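PDB 4MDY: periplasmic binding protein, which probably binds an iron complex or related solute outside the cell membrane and delivers it to an ABC transporter for uptake. Local coordinates for residues 31-36 with 42-47. Residues are numbered along the deposited sequence; the frame is centred on the assembly and turned at random.
Sequences QRVVSA and DDLLAV
Leu-44 reaches from the helix 40-46 to the strand 33-35 and sets both methyls against Val-33 and one of them, CD1, also against Ser-35. This is beta-alpha packing in the N-terminal lobe of a solute-binding protein of family 8, where a helix lies over one face of a small parallel sheet. CD1 of Leu-44 does most of the touching: it lies 3.9 Å from CG1 of Val-33 and 4.1 Å from CB of Ser-35, so one methyl meets two residues that point to the same face of the strand. The other methyl, CD2, meets Val-33 alone, 4.1 Å from the same CG1, which therefore faces both ends of the leucine fork. Val-33 presents this branch because CG1 stands anti to its backbone N (chi1 -175°). Ser-35 contributes its CB carbon, not its hydroxyl. No hydrogen bond crosses between 31-36 and 42-47, and with 104 Å² buried in all, the contact is small and purely van der Waals. The backbones stay well separated, CA of Ser-35 and CA of Leu-44 being 8.3 Å apart, a gap bridged by the leucine together with the strand side chains. Val-34, between the two contacting strand residues, turns its side chain away from the helix and touches Pro-97.

Farther out, the strand is held by backbone hydrogen bonds of Val-34 with Leu-99 and Val-101, of Val-33 with Ile-52 and of Ser-35 with Ala-53. Ile-141 of helix 134-144 also packs on Leu-44, while Asp-42 ties the helix to Trp-68 and Ser-275 through OD2. N of Ala-46 bonds to O of Asp-42 at 3.0 Å, and N of Val-47 bonds to O of Leu-44 at 3.2 Å.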
ATOM      1  N   GLN A  31      20.103   3.505 -14.349  1.00 25.82           N
ATOM      2  CA  GLN A  31      19.914   2.464 -15.369  1.00 27.85           C
ATOM      3  C   GLN A  31      19.513   1.110 -14.781  1.00 25.52           C
ATOM      4  O   GLN A  31      18.843   0.320 -15.451  1.00 29.09           O
ATOM      5  CB  GLN A  31      21.210   2.273 -16.166  1.00 32.57           C
ATOM      6  CG  GLN A  31      21.862   3.560 -16.649  1.00 35.66           C
ATOM      7  CD  GLN A  31      20.997   4.304 -17.638  1.00 41.19           C
ATOM      8  OE1 GLN A  31      20.363   5.304 -17.295  1.00 46.95           O
ATOM      9  NE2 GLN A  31      20.953   3.815 -18.871  1.00 42.71           N
ATOM     10  N   ARG A  32      19.948   0.841 -13.552  1.00 21.99           N
ATOM     11  CA  ARG A  32      19.709  -0.428 -12.882  1.00 22.08           C
ATOM     12  C   ARG A  32      19.167  -0.218 -11.463  1.00 19.49           C
ATOM     13  O   ARG A  32      19.925  -0.152 -10.491  1.00 21.70           O
ATOM     14  CB  ARG A  32      21.010  -1.241 -12.825  1.00 22.58           C
ATOM     15  CG  ARG A  32      21.511  -1.708 -14.182  1.00 24.01           C
ATOM     16  CD  ARG A  32      22.814  -2.484 -14.051  1.00 24.11           C
ATOM     17  NE  ARG A  32      22.645  -3.790 -13.400  1.00 25.08           N
ATOM     18  CZ  ARG A  32      22.130  -4.867 -13.989  1.00 29.15           C
ATOM     19  NH1 ARG A  32      21.711  -4.815 -15.250  1.00 31.13           N
ATOM     20  NH2 ARG A  32      22.022  -6.006 -13.313  1.00 33.66           N
ATOM     21  N   VAL A  33      17.847  -0.156 -11.343  1.00 17.16           N
ATOM     22  CA  VAL A  33      17.212   0.110 -10.063  1.00 16.75           C
ATOM     23  C   VAL A  33      16.730  -1.168  -9.366  1.00 16.20           C
ATOM     24  O   VAL A  33      15.990  -1.973  -9.939  1.00 17.33           O
ATOM     25  CB  VAL A  33      16.011   1.069 -10.230  1.00 17.05           C
ATOM     26  CG1 VAL A  33      15.440   1.444  -8.875  1.00 18.17           C
ATOM     27  CG2 VAL A  33      16.425   2.320 -10.984  1.00 17.05           C
ATOM     28  N   VAL A  34      17.142  -1.325  -8.117  1.00 16.55           N
ATOM     29  CA  VAL A  34      16.634  -2.371  -7.247  1.00 17.84           C
ATOM     30  C   VAL A  34      15.544  -1.818  -6.327  1.00 18.11           C
ATOM     31  O   VAL A  34      15.764  -0.839  -5.603  1.00 22.17           O
ATOM     32  CB  VAL A  34      17.764  -2.959  -6.393  1.00 18.01           C
ATOM     33  CG1 VAL A  34      17.208  -3.766  -5.236  1.00 18.10           C
ATOM     34  CG2 VAL A  34      18.693  -3.795  -7.259  1.00 18.73           C
ATOM     35  N   SER A  35      14.377  -2.463  -6.363  1.00 19.19           N
ATOM     36  CA  SER A  35      13.300  -2.195  -5.423  1.00 20.16           C
ATOM     37  C   SER A  35      13.424  -3.164  -4.248  1.00 18.91           C
ATOM     38  O   SER A  35      13.098  -4.363  -4.363  1.00 19.37           O
ATOM     39  CB  SER A  35      11.943  -2.346  -6.099  1.00 20.77           C
ATOM     40  OG  SER A  35      10.904  -1.968  -5.213  1.00 22.50           O
ATOM     41  N   ALA A  36      13.904  -2.645  -3.120  1.00 18.48           N
ATOM     42  CA  ALA A  36      14.263  -3.471  -1.974  1.00 19.99           C
ATOM     43  C   ALA A  36      13.171  -3.553  -0.887  1.00 20.81           C
ATOM     44  O   ALA A  36      13.294  -4.340   0.063  1.00 20.68           O
ATOM     45  CB  ALA A  36      15.581  -2.982  -1.378  1.00 19.55           C
ATOM     46  N   ASP A  42       5.651  -0.162  -7.524  1.00 15.50           N
ATOM     47  CA  ASP A  42       4.520   0.555  -8.115  1.00 18.29           C
ATOM     48  C   ASP A  42       4.865   2.023  -8.366  1.00 17.53           C
ATOM     49  O   ASP A  42       4.430   2.599  -9.354  1.00 18.67           O
ATOM     50  CB  ASP A  42       3.277   0.457  -7.234  1.00 18.51           C
ATOM     51  CG  ASP A  42       2.572  -0.895  -7.338  1.00 20.75           C
ATOM     52  OD1 ASP A  42       3.134  -1.862  -7.908  1.00 21.36           O
ATOM     53  OD2 ASP A  42       1.435  -0.982  -6.828  1.00 22.67           O
ATOM     54  N   ASP A  43       5.650   2.629  -7.484  1.00 16.74           N
ATOM     55  CA  ASP A  43       6.077   4.019  -7.710  1.00 16.73           C
ATOM     56  C   ASP A  43       6.987   4.075  -8.934  1.00 15.05           C
ATOM     57  O   ASP A  43       6.805   4.909  -9.815  1.00 15.88           O
ATOM     58  CB  ASP A  43       6.811   4.583  -6.490  1.00 18.78           C
ATOM     59  CG  ASP A  43       5.957   4.568  -5.233  1.00 20.47           C
ATOM     60  OD1 ASP A  43       5.057   5.431  -5.091  1.00 23.31           O
ATOM     61  OD2 ASP A  43       6.201   3.689  -4.379  1.00 24.74           O
ATOM     62  N   LEU A  44       7.954   3.158  -8.994  1.00 15.48           N
ATOM     63  CA  LEU A  44       8.901   3.108 -10.113  1.00 15.33           C
ATOM     64  C   LEU A  44       8.188   2.868 -11.449  1.00 15.14           C
ATOM     65  O   LEU A  44       8.359   3.624 -12.416  1.00 13.26           O
ATOM     66  CB  LEU A  44       9.963   2.028  -9.842  1.00 16.01           C
ATOM     67  CG  LEU A  44      10.891   2.410  -8.678  1.00 17.94           C
ATOM     68  CD1 LEU A  44      11.654   1.219  -8.119  1.00 18.93           C
ATOM     69  CD2 LEU A  44      11.861   3.513  -9.097  1.00 17.15           C
ATOM     70  N   LEU A  45       7.354   1.837 -11.482  1.00 17.24           N
ATOM     71  CA  LEU A  45       6.637   1.468 -12.701  1.00 15.83           C
ATOM     72  C   LEU A  45       5.652   2.551 -13.159  1.00 17.06           C
ATOM     73  O   LEU A  45       5.464   2.738 -14.358  1.00 18.48           O
ATOM     74  CB  LEU A  45       5.920   0.132 -12.517  1.00 16.01           C
ATOM     75  CG  LEU A  45       6.857  -1.085 -12.445  1.00 16.04           C
ATOM     76  CD1 LEU A  45       6.073  -2.318 -12.017  1.00 16.77           C
ATOM     77  CD2 LEU A  45       7.559  -1.318 -13.771  1.00 16.94           C
ATOM     78  N   ALA A  46       5.048   3.270 -12.214  1.00 16.19           N
ATOM     79  CA  ALA A  46       4.131   4.362 -12.548  1.00 16.06           C
ATOM     80  C   ALA A  46       4.788   5.400 -13.453  1.00 16.01           C
ATOM     81  O   ALA A  46       4.122   5.979 -14.306  1.00 16.95           O
ATOM     82  CB  ALA A  46       3.605   5.034 -11.281  1.00 15.54           C
ATOM     83  N   VAL A  47       6.085   5.640 -13.259  1.00 15.43           N
ATOM     84  CA  VAL A  47       6.817   6.638 -14.053  1.00 18.31           C
ATOM     85  C   VAL A  47       7.741   6.026 -15.107  1.00 19.28           C
ATOM     86  O   VAL A  47       8.595   6.709 -15.660  1.00 21.33           O
ATOM     87  CB  VAL A  47       7.587   7.631 -13.148  1.00 17.99           C
ATOM     88  CG1 VAL A  47       6.610   8.456 -12.318  1.00 17.21           C
ATOM     89  CG2 VAL A  47       8.588   6.921 -12.248  1.00 18.53           C
TER